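Local coordinates for pesticidal crystal protein Cry4Aa (Bacillus thuringiensis, PDB 2C9K), which promotes colloid-osmotic lysis of insect midgut epithelial cells by binding to them, as the functional form of a mosquito-larvicidal pore-forming toxin, at residues A[149-154]-A[241-246]; A[193-198]-A[562-567]; A[493-498]-A[602-607]. One frame throughout, in Å; residues are numbered along the deposited sequence.

Interaction 1: residues A[149-154]-A[241-246]; sequences LHLTVL and ALFPNY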
loop_
_atom_site.group_PDB
_atom_site.type_symbol
_atom_site.label_atom_id
_atom_site.label_comp_id
_atom_site.label_asym_id
_atom_site.label_seq_id
_atom_site.Cartn_x
_atom_site.Cartn_y
_atom_site.Cartn_z
ATOM N N LEU A 149 -17.232 1.680 3.774
ATOM C CA LEU A 149 -18.280 2.509 4.359
ATOM C C LEU A 149 -18.992 1.637 5.383
ATOM O O LEU A 149 -19.194 2.040 6.535
ATOM C CB LEU A 149 -19.276 2.971 3.291
ATOM C CG LEU A 149 -18.714 3.976 2.291
ATOM C CD1 LEU A 149 -19.707 4.238 1.165
ATOM C CD2 LEU A 149 -18.369 5.246 3.036
ATOM N N HIS A 150 -19.354 0.431 4.958
ATOM C CA HIS A 150 -20.031 -0.501 5.836
ATOM C C HIS A 150 -19.246 -0.666 7.131
ATOM O O HIS A 150 -19.788 -0.472 8.218
ATOM C CB HIS A 150 -20.192 -1.861 5.156
ATOM C CG HIS A 150 -21.060 -2.811 5.920
ATOM N ND1 HIS A 150 -21.813 -2.419 7.007
ATOM C CD2 HIS A 150 -21.301 -4.132 5.755
ATOM C CE1 HIS A 150 -22.476 -3.456 7.482
ATOM N NE2 HIS A 150 -22.182 -4.507 6.739
ATOM N N LEU A 151 -17.966 -1.013 7.019
ATOM C CA LEU A 151 -17.132 -1.205 8.205
ATOM C C LEU A 151 -17.064 0.040 9.095
ATOM O O LEU A 151 -16.941 -0.075 10.319
ATOM C CB LEU A 151 -15.711 -1.622 7.798
ATOM C CG LEU A 151 -15.534 -3.035 7.229
ATOM C CD1 LEU A 151 -14.140 -3.205 6.652
ATOM C CD2 LEU A 151 -15.790 -4.059 8.330
ATOM N N THR A 152 -17.157 1.222 8.485
ATOM C CA THR A 152 -17.074 2.477 9.235
ATOM C C THR A 152 -18.268 2.750 10.144
ATOM O O THR A 152 -18.100 3.239 11.260
ATOM C CB THR A 152 -16.891 3.682 8.297
ATOM O OG1 THR A 152 -15.801 3.432 7.403
ATOM C CG2 THR A 152 -16.576 4.919 9.098
ATOM N N VAL A 153 -19.471 2.448 9.674
ATOM C CA VAL A 153 -20.646 2.675 10.503
ATOM C C VAL A 153 -20.686 1.653 11.629
ATOM O O VAL A 153 -21.095 1.969 12.738
ATOM C CB VAL A 153 -21.952 2.601 9.691
ATOM C CG1 VAL A 153 -23.146 2.632 10.629
ATOM C CG2 VAL A 153 -22.028 3.780 8.728
ATOM N N LEU A 154 -20.262 0.427 11.351
ATOM C CA LEU A 154 -20.247 -0.593 12.388
ATOM C C LEU A 154 -19.213 -0.227 13.460
ATOM O O LEU A 154 -19.491 -0.313 14.656
ATOM C CB LEU A 154 -19.927 -1.954 11.780
ATOM C CG LEU A 154 -21.048 -2.517 10.910
ATOM C CD1 LEU A 154 -20.577 -3.768 10.180
ATOM C CD2 LEU A 154 -22.245 -2.830 11.794
ATOM N N ALA A 241 -5.835 -3.213 3.934
ATOM C CA ALA A 241 -4.785 -3.290 4.953
ATOM C C ALA A 241 -5.113 -2.479 6.217
ATOM O O ALA A 241 -4.554 -2.728 7.285
ATOM C CB ALA A 241 -3.461 -2.826 4.367
ATOM N N LEU A 242 -6.021 -1.516 6.100
ATOM C CA LEU A 242 -6.396 -0.692 7.246
ATOM C C LEU A 242 -7.633 -1.216 7.989
ATOM O O LEU A 242 -7.905 -0.803 9.122
ATOM C CB LEU A 242 -6.653 0.745 6.790
ATOM C CG LEU A 242 -5.512 1.368 5.994
ATOM C CD1 LEU A 242 -5.955 2.712 5.415
ATOM C CD2 LEU A 242 -4.296 1.532 6.893
ATOM N N PHE A 243 -8.372 -2.125 7.352
ATOM C CA PHE A 243 -9.590 -2.683 7.945
ATOM C C PHE A 243 -9.438 -3.183 9.386
ATOM O O PHE A 243 -10.334 -2.998 10.219
ATOM C CB PHE A 243 -10.122 -3.817 7.065
ATOM C CG PHE A 243 -10.833 -3.347 5.811
ATOM C CD1 PHE A 243 -11.171 -4.255 4.807
ATOM C CD2 PHE A 243 -11.197 -2.013 5.653
ATOM C CE1 PHE A 243 -11.857 -3.845 3.675
ATOM C CE2 PHE A 243 -11.886 -1.596 4.518
ATOM C CZ PHE A 243 -12.217 -2.512 3.528
ATOM N N PRO A 244 -8.297 -3.813 9.704
ATOM C CA PRO A 244 -8.100 -4.315 11.065
ATOM C C PRO A 244 -8.158 -3.216 12.101
ATOM O O PRO A 244 -8.385 -3.476 13.270
ATOM C CB PRO A 244 -6.726 -4.971 10.994
ATOM C CG PRO A 244 -6.643 -5.420 9.568
ATOM C CD PRO A 244 -7.174 -4.211 8.841
ATOM N N ASN A 245 -7.938 -1.984 11.671
ATOM C CA ASN A 245 -7.973 -0.853 12.590
ATOM C C ASN A 245 -9.408 -0.602 13.038
ATOM O O ASN A 245 -9.644 0.031 14.066
ATOM C CB ASN A 245 -7.421 0.403 11.912
ATOM C CG ASN A 245 -5.976 0.244 11.460
ATOM O OD1 ASN A 245 -5.402 1.159 10.866
ATOM N ND2 ASN A 245 -5.381 -0.916 11.738
ATOM N N TYR A 246 -10.368 -1.098 12.261
ATOM C CA TYR A 246 -11.770 -0.919 12.601
ATOM C C TYR A 246 -12.168 -1.823 13.760
ATOM O O TYR A 246 -13.267 -1.687 14.293
ATOM C CB TYR A 246 -12.668 -1.215 11.397
ATOM C CG TYR A 246 -12.658 -0.146 10.317
ATOM C CD1 TYR A 246 -13.021 1.175 10.603
ATOM C CD2 TYR A 246 -12.295 -0.452 9.007
ATOM C CE1 TYR A 246 -13.015 2.164 9.610
ATOM C CE2 TYR A 246 -12.289 0.530 8.012
ATOM C CZ TYR A 246 -12.646 1.833 8.321
ATOM O OH TYR A 246 -12.602 2.804 7.345
HETATM O O HOH W 1 -13.781 4.882 7.076
#
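Between L151 of helix 140-164 and Y246 of the 3-10 segment 243-246, the closest backbone approach, L151 CA to Y246 CA, is 6.9 Å, so side chains make the contact. Both lie in the helical N-terminal domain of the toxin, where helix 140-164 is packed among other helices and the turn follows helix 222-240. L151 points at the turn and touches two rings with two different atoms. Its CD1 methyl sits over the middle of the F243 ring, 3.3 Å from the centroid and 11° off the normal, a CH-pi contact. The CB of L151 makes a second one, more off-centre, 4.2 Å from the centroid of the Y246 ring. The two rings also meet each other: CD2 of F243 lies in plane at the edge of Y246. Chi1 (-71°) sets the leucine CG beside the backbone N and chi2 (170°) carries CD1 out to the F243 ring, the two side chains crossing at about a right angle. On the next residue, OG1 of T152 lies 3.3 Å from OH of Y246. N148 serves both hydroxyls, its carbonyl O bonding T152 OG1 and its ND2 bonding Y246 OH, while N155 ND2 bonds the backbone O of Y246. The chemistry is therefore mainly apolar, a leucine facing aromatic faces, and the buried hydroxyls at its margin are bonded by N148 of helix 140-164, one turn before T152.

Interaction 2: residues A[193-198]-A[562-567]; sequences YTNYCV and NLKYKD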
loop_
_atom_site.group_PDB
_atom_site.type_symbol
_atom_site.label_atom_id
_atom_site.label_comp_id
_atom_site.label_asym_id
_atom_site.label_seq_id
_atom_site.Cartn_x
_atom_site.Cartn_y
_atom_site.Cartn_z
ATOM N N TYR A 193 -14.796 -9.335 4.446
ATOM C CA TYR A 193 -14.414 -8.342 3.450
ATOM C C TYR A 193 -12.942 -8.469 3.063
ATOM O O TYR A 193 -12.592 -8.390 1.890
ATOM C CB TYR A 193 -14.721 -6.948 3.982
ATOM C CG TYR A 193 -16.198 -6.637 3.967
ATOM C CD1 TYR A 193 -16.744 -5.691 4.830
ATOM C CD2 TYR A 193 -17.053 -7.268 3.059
ATOM C CE1 TYR A 193 -18.105 -5.382 4.791
ATOM C CE2 TYR A 193 -18.414 -6.960 3.013
ATOM C CZ TYR A 193 -18.930 -6.019 3.879
ATOM O OH TYR A 193 -20.266 -5.700 3.823
ATOM N N THR A 194 -12.080 -8.676 4.051
ATOM C CA THR A 194 -10.659 -8.839 3.781
ATOM C C THR A 194 -10.436 -10.042 2.869
ATOM O O THR A 194 -9.881 -9.899 1.786
ATOM C CB THR A 194 -9.856 -9.043 5.083
ATOM O OG1 THR A 194 -9.837 -7.820 5.826
ATOM C CG2 THR A 194 -8.428 -9.456 4.768
ATOM N N ASN A 195 -10.886 -11.215 3.310
ATOM C CA ASN A 195 -10.727 -12.446 2.545
ATOM C C ASN A 195 -11.358 -12.424 1.152
ATOM O O ASN A 195 -10.853 -13.068 0.233
ATOM C CB ASN A 195 -11.291 -13.642 3.323
ATOM C CG ASN A 195 -10.509 -13.944 4.600
ATOM O OD1 ASN A 195 -9.277 -13.939 4.602
ATOM N ND2 ASN A 195 -11.228 -14.224 5.688
ATOM N N TYR A 196 -12.458 -11.694 0.987
ATOM C CA TYR A 196 -13.124 -11.634 -0.311
ATOM C C TYR A 196 -12.337 -10.781 -1.289
ATOM O O TYR A 196 -12.065 -11.212 -2.408
ATOM C CB TYR A 196 -14.538 -11.070 -0.182
ATOM C CG TYR A 196 -15.241 -10.935 -1.519
ATOM C CD1 TYR A 196 -15.704 -12.062 -2.202
ATOM C CD2 TYR A 196 -15.389 -9.689 -2.134
ATOM C CE1 TYR A 196 -16.291 -11.954 -3.461
ATOM C CE2 TYR A 196 -15.974 -9.571 -3.390
ATOM C CZ TYR A 196 -16.419 -10.712 -4.047
ATOM O OH TYR A 196 -16.966 -10.622 -5.305
ATOM N N CYS A 197 -11.985 -9.567 -0.869
ATOM C CA CYS A 197 -11.218 -8.647 -1.708
ATOM C C CYS A 197 -9.918 -9.287 -2.174
ATOM O O CYS A 197 -9.563 -9.212 -3.353
ATOM C CB CYS A 197 -10.883 -7.369 -0.939
ATOM S SG CYS A 197 -12.311 -6.360 -0.499
ATOM N N VAL A 198 -9.205 -9.907 -1.238
ATOM C CA VAL A 198 -7.943 -10.544 -1.559
ATOM C C VAL A 198 -8.196 -11.681 -2.528
ATOM O O VAL A 198 -7.482 -11.817 -3.524
ATOM C CB VAL A 198 -7.238 -11.082 -0.296
ATOM C CG1 VAL A 198 -5.969 -11.822 -0.687
ATOM C CG2 VAL A 198 -6.917 -9.933 0.644
ATOM N N ASN A 562 -0.815 -17.303 0.781
ATOM C CA ASN A 562 -2.246 -17.090 0.837
ATOM C C ASN A 562 -2.858 -17.254 2.222
ATOM O O ASN A 562 -3.932 -17.835 2.374
ATOM C CB ASN A 562 -2.970 -17.975 -0.193
ATOM C CG ASN A 562 -2.295 -19.326 -0.397
ATOM O OD1 ASN A 562 -2.078 -20.087 0.560
ATOM N ND2 ASN A 562 -1.969 -19.636 -1.654
ATOM N N LEU A 563 -2.174 -16.723 3.231
ATOM C CA LEU A 563 -2.680 -16.773 4.597
ATOM C C LEU A 563 -3.954 -15.934 4.667
ATOM O O LEU A 563 -4.079 -14.906 3.992
ATOM C CB LEU A 563 -1.657 -16.211 5.588
ATOM C CG LEU A 563 -0.383 -17.014 5.861
ATOM C CD1 LEU A 563 0.404 -16.351 6.987
ATOM C CD2 LEU A 563 -0.742 -18.440 6.242
ATOM N N LYS A 564 -4.908 -16.375 5.478
ATOM C CA LYS A 564 -6.155 -15.649 5.606
ATOM C C LYS A 564 -6.069 -14.671 6.754
ATOM O O LYS A 564 -5.113 -14.680 7.524
ATOM C CB LYS A 564 -7.318 -16.614 5.825
ATOM C CG LYS A 564 -7.432 -17.678 4.754
ATOM C CD LYS A 564 -7.452 -17.064 3.376
ATOM C CE LYS A 564 -7.310 -18.128 2.306
ATOM N NZ LYS A 564 -7.080 -17.522 0.964
ATOM N N TYR A 565 -7.078 -13.819 6.856
ATOM C CA TYR A 565 -7.137 -12.815 7.902
ATOM C C TYR A 565 -7.094 -13.460 9.279
ATOM O O TYR A 565 -6.392 -12.991 10.167
ATOM C CB TYR A 565 -8.418 -11.996 7.754
ATOM C CG TYR A 565 -8.652 -11.025 8.879
ATOM C CD1 TYR A 565 -8.036 -9.775 8.896
ATOM C CD2 TYR A 565 -9.475 -11.369 9.945
ATOM C CE1 TYR A 565 -8.240 -8.894 9.949
ATOM C CE2 TYR A 565 -9.681 -10.498 10.999
ATOM C CZ TYR A 565 -9.066 -9.272 10.997
ATOM O OH TYR A 565 -9.274 -8.442 12.063
ATOM N N LYS A 566 -7.848 -14.535 9.457
ATOM C CA LYS A 566 -7.891 -15.230 10.736
ATOM C C LYS A 566 -6.551 -15.864 11.102
ATOM O O LYS A 566 -6.316 -16.207 12.259
ATOM C CB LYS A 566 -8.998 -16.289 10.696
ATOM C CG LYS A 566 -9.065 -17.203 11.903
ATOM C CD LYS A 566 -8.179 -18.426 11.717
ATOM C CE LYS A 566 -8.701 -19.310 10.596
ATOM N NZ LYS A 566 -10.089 -19.783 10.887
ATOM N N ASP A 567 -5.669 -15.998 10.113
ATOM C CA ASP A 567 -4.355 -16.606 10.314
ATOM C C ASP A 567 -3.390 -15.749 11.111
ATOM O O ASP A 567 -2.418 -16.265 11.655
ATOM C CB ASP A 567 -3.728 -16.973 8.966
ATOM C CG ASP A 567 -4.492 -18.077 8.248
ATOM O OD1 ASP A 567 -4.219 -18.315 7.051
ATOM O OD2 ASP A 567 -5.363 -18.711 8.886
HETATM O O HOH W 2 -10.362 -15.545 8.040
#
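N195 holds the contact by its side-chain amide, which reaches from helix 183-208 of the N-terminal domain to the start of the 3-10 segment 565-567 in the C-terminal domain. OD1 accepts the N-H of Y565, with OD1 and Y565 N 3.2 Å apart; the N-H points almost straight at it (174°), and the donor lies in the carbonyl plane, on a lone pair. On the other branch of the same amide, ND2 gives a hydrogen bond to a water 2.8 Å away, and that water also accepts from N of K566. The amide thus serves two successive N-H groups, one directly and one through water. Its plane stands 74° from the Y565 ring. K564 crosses it obliquely, CB lying 3.5 Å from N195 OD1, and a bend at chi2 (-52°) brings the lysine CD back beside the same oxygen. Beside it on the helix, T194 meets Y565 at about a right angle, its CG2 methyl 3.9 Å from the tyrosine CB. The Y565 ring turns away from there to lie by I190 and E191, and the T194 hydroxyl bonds I190 O. Within the loop, D567 OD1 accepts the N-H of K564, whose N is 2.6 Å off, from above its carboxylate plane. N-H groups at the start of a short 3-10 turn lack partners within that turn; N195 accepts the first of them directly and reaches the second through a water, so that the domains are joined by a directional polar bond, with the K564 aliphatic chain and the T194 methyl packed beside it.

Interaction 3: residues A[493-498]-A[602-607]; sequences GHTGGD and IDKIEF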
loop_
_atom_site.group_PDB
_atom_site.type_symbol
_atom_site.label_atom_id
_atom_site.label_comp_id
_atom_site.label_asym_id
_atom_site.label_seq_id
_atom_site.Cartn_x
_atom_site.Cartn_y
_atom_site.Cartn_z
ATOM N N GLY A 493 -1.411 -10.115 0.944
ATOM C CA GLY A 493 -2.280 -9.243 0.187
ATOM C C GLY A 493 -3.071 -8.281 1.034
ATOM O O GLY A 493 -3.483 -7.229 0.551
ATOM N N HIS A 494 -3.263 -8.619 2.303
ATOM C CA HIS A 494 -4.048 -7.764 3.182
ATOM C C HIS A 494 -3.303 -7.119 4.353
ATOM O O HIS A 494 -3.923 -6.478 5.202
ATOM C CB HIS A 494 -5.242 -8.567 3.702
ATOM C CG HIS A 494 -4.863 -9.880 4.313
ATOM N ND1 HIS A 494 -4.483 -10.006 5.632
ATOM C CD2 HIS A 494 -4.776 -11.118 3.776
ATOM C CE1 HIS A 494 -4.179 -11.266 5.881
ATOM N NE2 HIS A 494 -4.348 -11.963 4.772
ATOM N N THR A 495 -1.985 -7.271 4.410
ATOM C CA THR A 495 -1.232 -6.675 5.506
ATOM C C THR A 495 -0.630 -5.325 5.120
ATOM O O THR A 495 -0.048 -4.633 5.956
ATOM C CB THR A 495 -0.104 -7.605 5.987
ATOM O OG1 THR A 495 0.751 -7.930 4.884
ATOM C CG2 THR A 495 -0.683 -8.878 6.586
ATOM N N GLY A 496 -0.776 -4.949 3.856
ATOM C CA GLY A 496 -0.242 -3.678 3.412
ATOM C C GLY A 496 1.211 -3.731 2.983
ATOM O O GLY A 496 1.766 -2.720 2.542
ATOM N N GLY A 497 1.828 -4.901 3.109
ATOM C CA GLY A 497 3.220 -5.049 2.726
ATOM C C GLY A 497 3.762 -6.413 3.088
ATOM O O GLY A 497 3.010 -7.283 3.508
ATOM N N ASP A 498 5.069 -6.601 2.950
ATOM C CA ASP A 498 5.688 -7.887 3.250
ATOM C C ASP A 498 5.874 -8.190 4.734
ATOM O O ASP A 498 5.662 -7.321 5.592
ATOM C CB ASP A 498 7.031 -7.980 2.532
ATOM C CG ASP A 498 6.901 -7.722 1.044
ATOM O OD1 ASP A 498 5.902 -8.186 0.452
ATOM O OD2 ASP A 498 7.792 -7.065 0.464
ATOM N N ILE A 602 6.370 -12.497 11.091
ATOM C CA ILE A 602 6.176 -11.258 11.831
ATOM C C ILE A 602 5.614 -10.164 10.942
ATOM O O ILE A 602 6.236 -9.776 9.954
ATOM C CB ILE A 602 7.493 -10.737 12.423
ATOM C CG1 ILE A 602 8.014 -11.698 13.489
ATOM C CG2 ILE A 602 7.268 -9.368 13.018
ATOM C CD1 ILE A 602 7.149 -11.775 14.713
ATOM N N ASP A 603 4.450 -9.649 11.321
ATOM C CA ASP A 603 3.792 -8.593 10.564
ATOM C C ASP A 603 3.990 -7.192 11.150
ATOM O O ASP A 603 4.732 -6.377 10.591
ATOM C CB ASP A 603 2.302 -8.916 10.452
ATOM C CG ASP A 603 1.510 -7.806 9.810
ATOM O OD1 ASP A 603 2.023 -7.191 8.846
ATOM O OD2 ASP A 603 0.372 -7.563 10.267
ATOM N N LYS A 604 3.343 -6.917 12.278
ATOM C CA LYS A 604 3.435 -5.600 12.903
ATOM C C LYS A 604 3.928 -5.632 14.353
ATOM O O LYS A 604 3.638 -6.564 15.106
ATOM C CB LYS A 604 2.060 -4.910 12.893
ATOM C CG LYS A 604 1.259 -4.974 11.599
ATOM C CD LYS A 604 1.695 -3.943 10.586
ATOM C CE LYS A 604 0.705 -3.860 9.414
ATOM N NZ LYS A 604 0.549 -5.134 8.628
ATOM N N ILE A 605 4.672 -4.598 14.734
ATOM C CA ILE A 605 5.172 -4.447 16.103
ATOM C C ILE A 605 4.319 -3.305 16.626
ATOM O O ILE A 605 4.304 -2.222 16.041
ATOM C CB ILE A 605 6.644 -3.997 16.149
ATOM C CG1 ILE A 605 7.514 -4.907 15.280
ATOM C CG2 ILE A 605 7.119 -3.994 17.578
ATOM C CD1 ILE A 605 7.506 -6.363 15.680
ATOM N N GLU A 606 3.597 -3.531 17.710
ATOM C CA GLU A 606 2.728 -2.483 18.217
ATOM C C GLU A 606 3.069 -1.978 19.605
ATOM O O GLU A 606 3.467 -2.746 20.488
ATOM C CB GLU A 606 1.277 -2.962 18.162
ATOM C CG GLU A 606 0.808 -3.176 16.737
ATOM C CD GLU A 606 -0.624 -3.652 16.623
ATOM O OE1 GLU A 606 -1.211 -3.476 15.530
ATOM O OE2 GLU A 606 -1.158 -4.208 17.606
ATOM N N PHE A 607 2.937 -0.671 19.783
ATOM C CA PHE A 607 3.199 -0.066 21.070
ATOM C C PHE A 607 1.895 0.472 21.634
ATOM O O PHE A 607 1.239 1.317 21.024
ATOM C CB PHE A 607 4.218 1.062 20.944
ATOM C CG PHE A 607 5.586 0.596 20.560
ATOM C CD1 PHE A 607 5.912 0.376 19.223
ATOM C CD2 PHE A 607 6.549 0.357 21.537
ATOM C CE1 PHE A 607 7.189 -0.076 18.859
ATOM C CE2 PHE A 607 7.820 -0.093 21.194
ATOM C CZ PHE A 607 8.147 -0.311 19.849
HETATM O O HOH W 3 6.596 -6.189 8.116
HETATM O O HOH W 4 2.823 -6.584 6.475
#
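T495, in the loop between strands 487-489 and 499-501, packs against D603 and K604 of strand 600-609, which form a classic beta bulge opposite R524 of strand 517-527. Strand 600-609 belongs to the C-terminal beta-sandwich domain. In the bulge, two successive residues face one residue of the neighbouring strand, and here the ends of both their side chains come round to the loop. Followed outward, T495 starts with CB 3.6 Å from D603 OD1 and 3.7 Å from K604 NZ, a position directly against the charged pair. From CB the two branches part. OG1, placed between the backbone N and the carbonyl carbon (chi1 56°), turns back into its own loop and donates to G497 O at 2.7 Å. CG2 goes the other way, alongside the aspartate, and ends 4.0 Å from D603 CG; the two side chains run past each other in opposite directions. The backbone of T495 adds the bond that crosses the contact: its O accepts a hydrogen bond from K604 NZ at 2.8 Å, in the carbonyl plane and on a lone pair, with a C=O...N angle of 131°. The lysine chain bends at chi2 and again at chi4 (-61°) to get there. The same NZ forms a salt bridge with D603 OD1, on the syn lone pair. D603 OD2 is taken by R524 NH1, so the aspartate lies between two cations, which would probably keep it ionised. K604 also touches Q473 and P475 of strand 471-475. Beyond the bulge charges, one water links the backbones of loop and strand, donating to D498 O at 2.9 Å and to D603 O at 3.1 Å.

How the interactions relate
The three contacts touch pairwise where the N-terminal and C-terminal domains meet. Interaction 1 is internal to the helical domain, interaction 2 joins the two domains, and interaction 3 lies within the C-terminal one. Centres of interactions 1 and 2 are about 14 Å apart; P244 CG of the first packs 3.8 Å from Y565 CE1 of the second. Interactions 2 and 3, with about 13 Å between centres, meet through H494: its NE2 probably hydrogen-bonds L563 O at 3.1 Å, and its CB packs on T194 and V198. Interactions 1 and 3, with centres about 17 Å apart, touch where A241 CB lies 3.5 Å from G496 N.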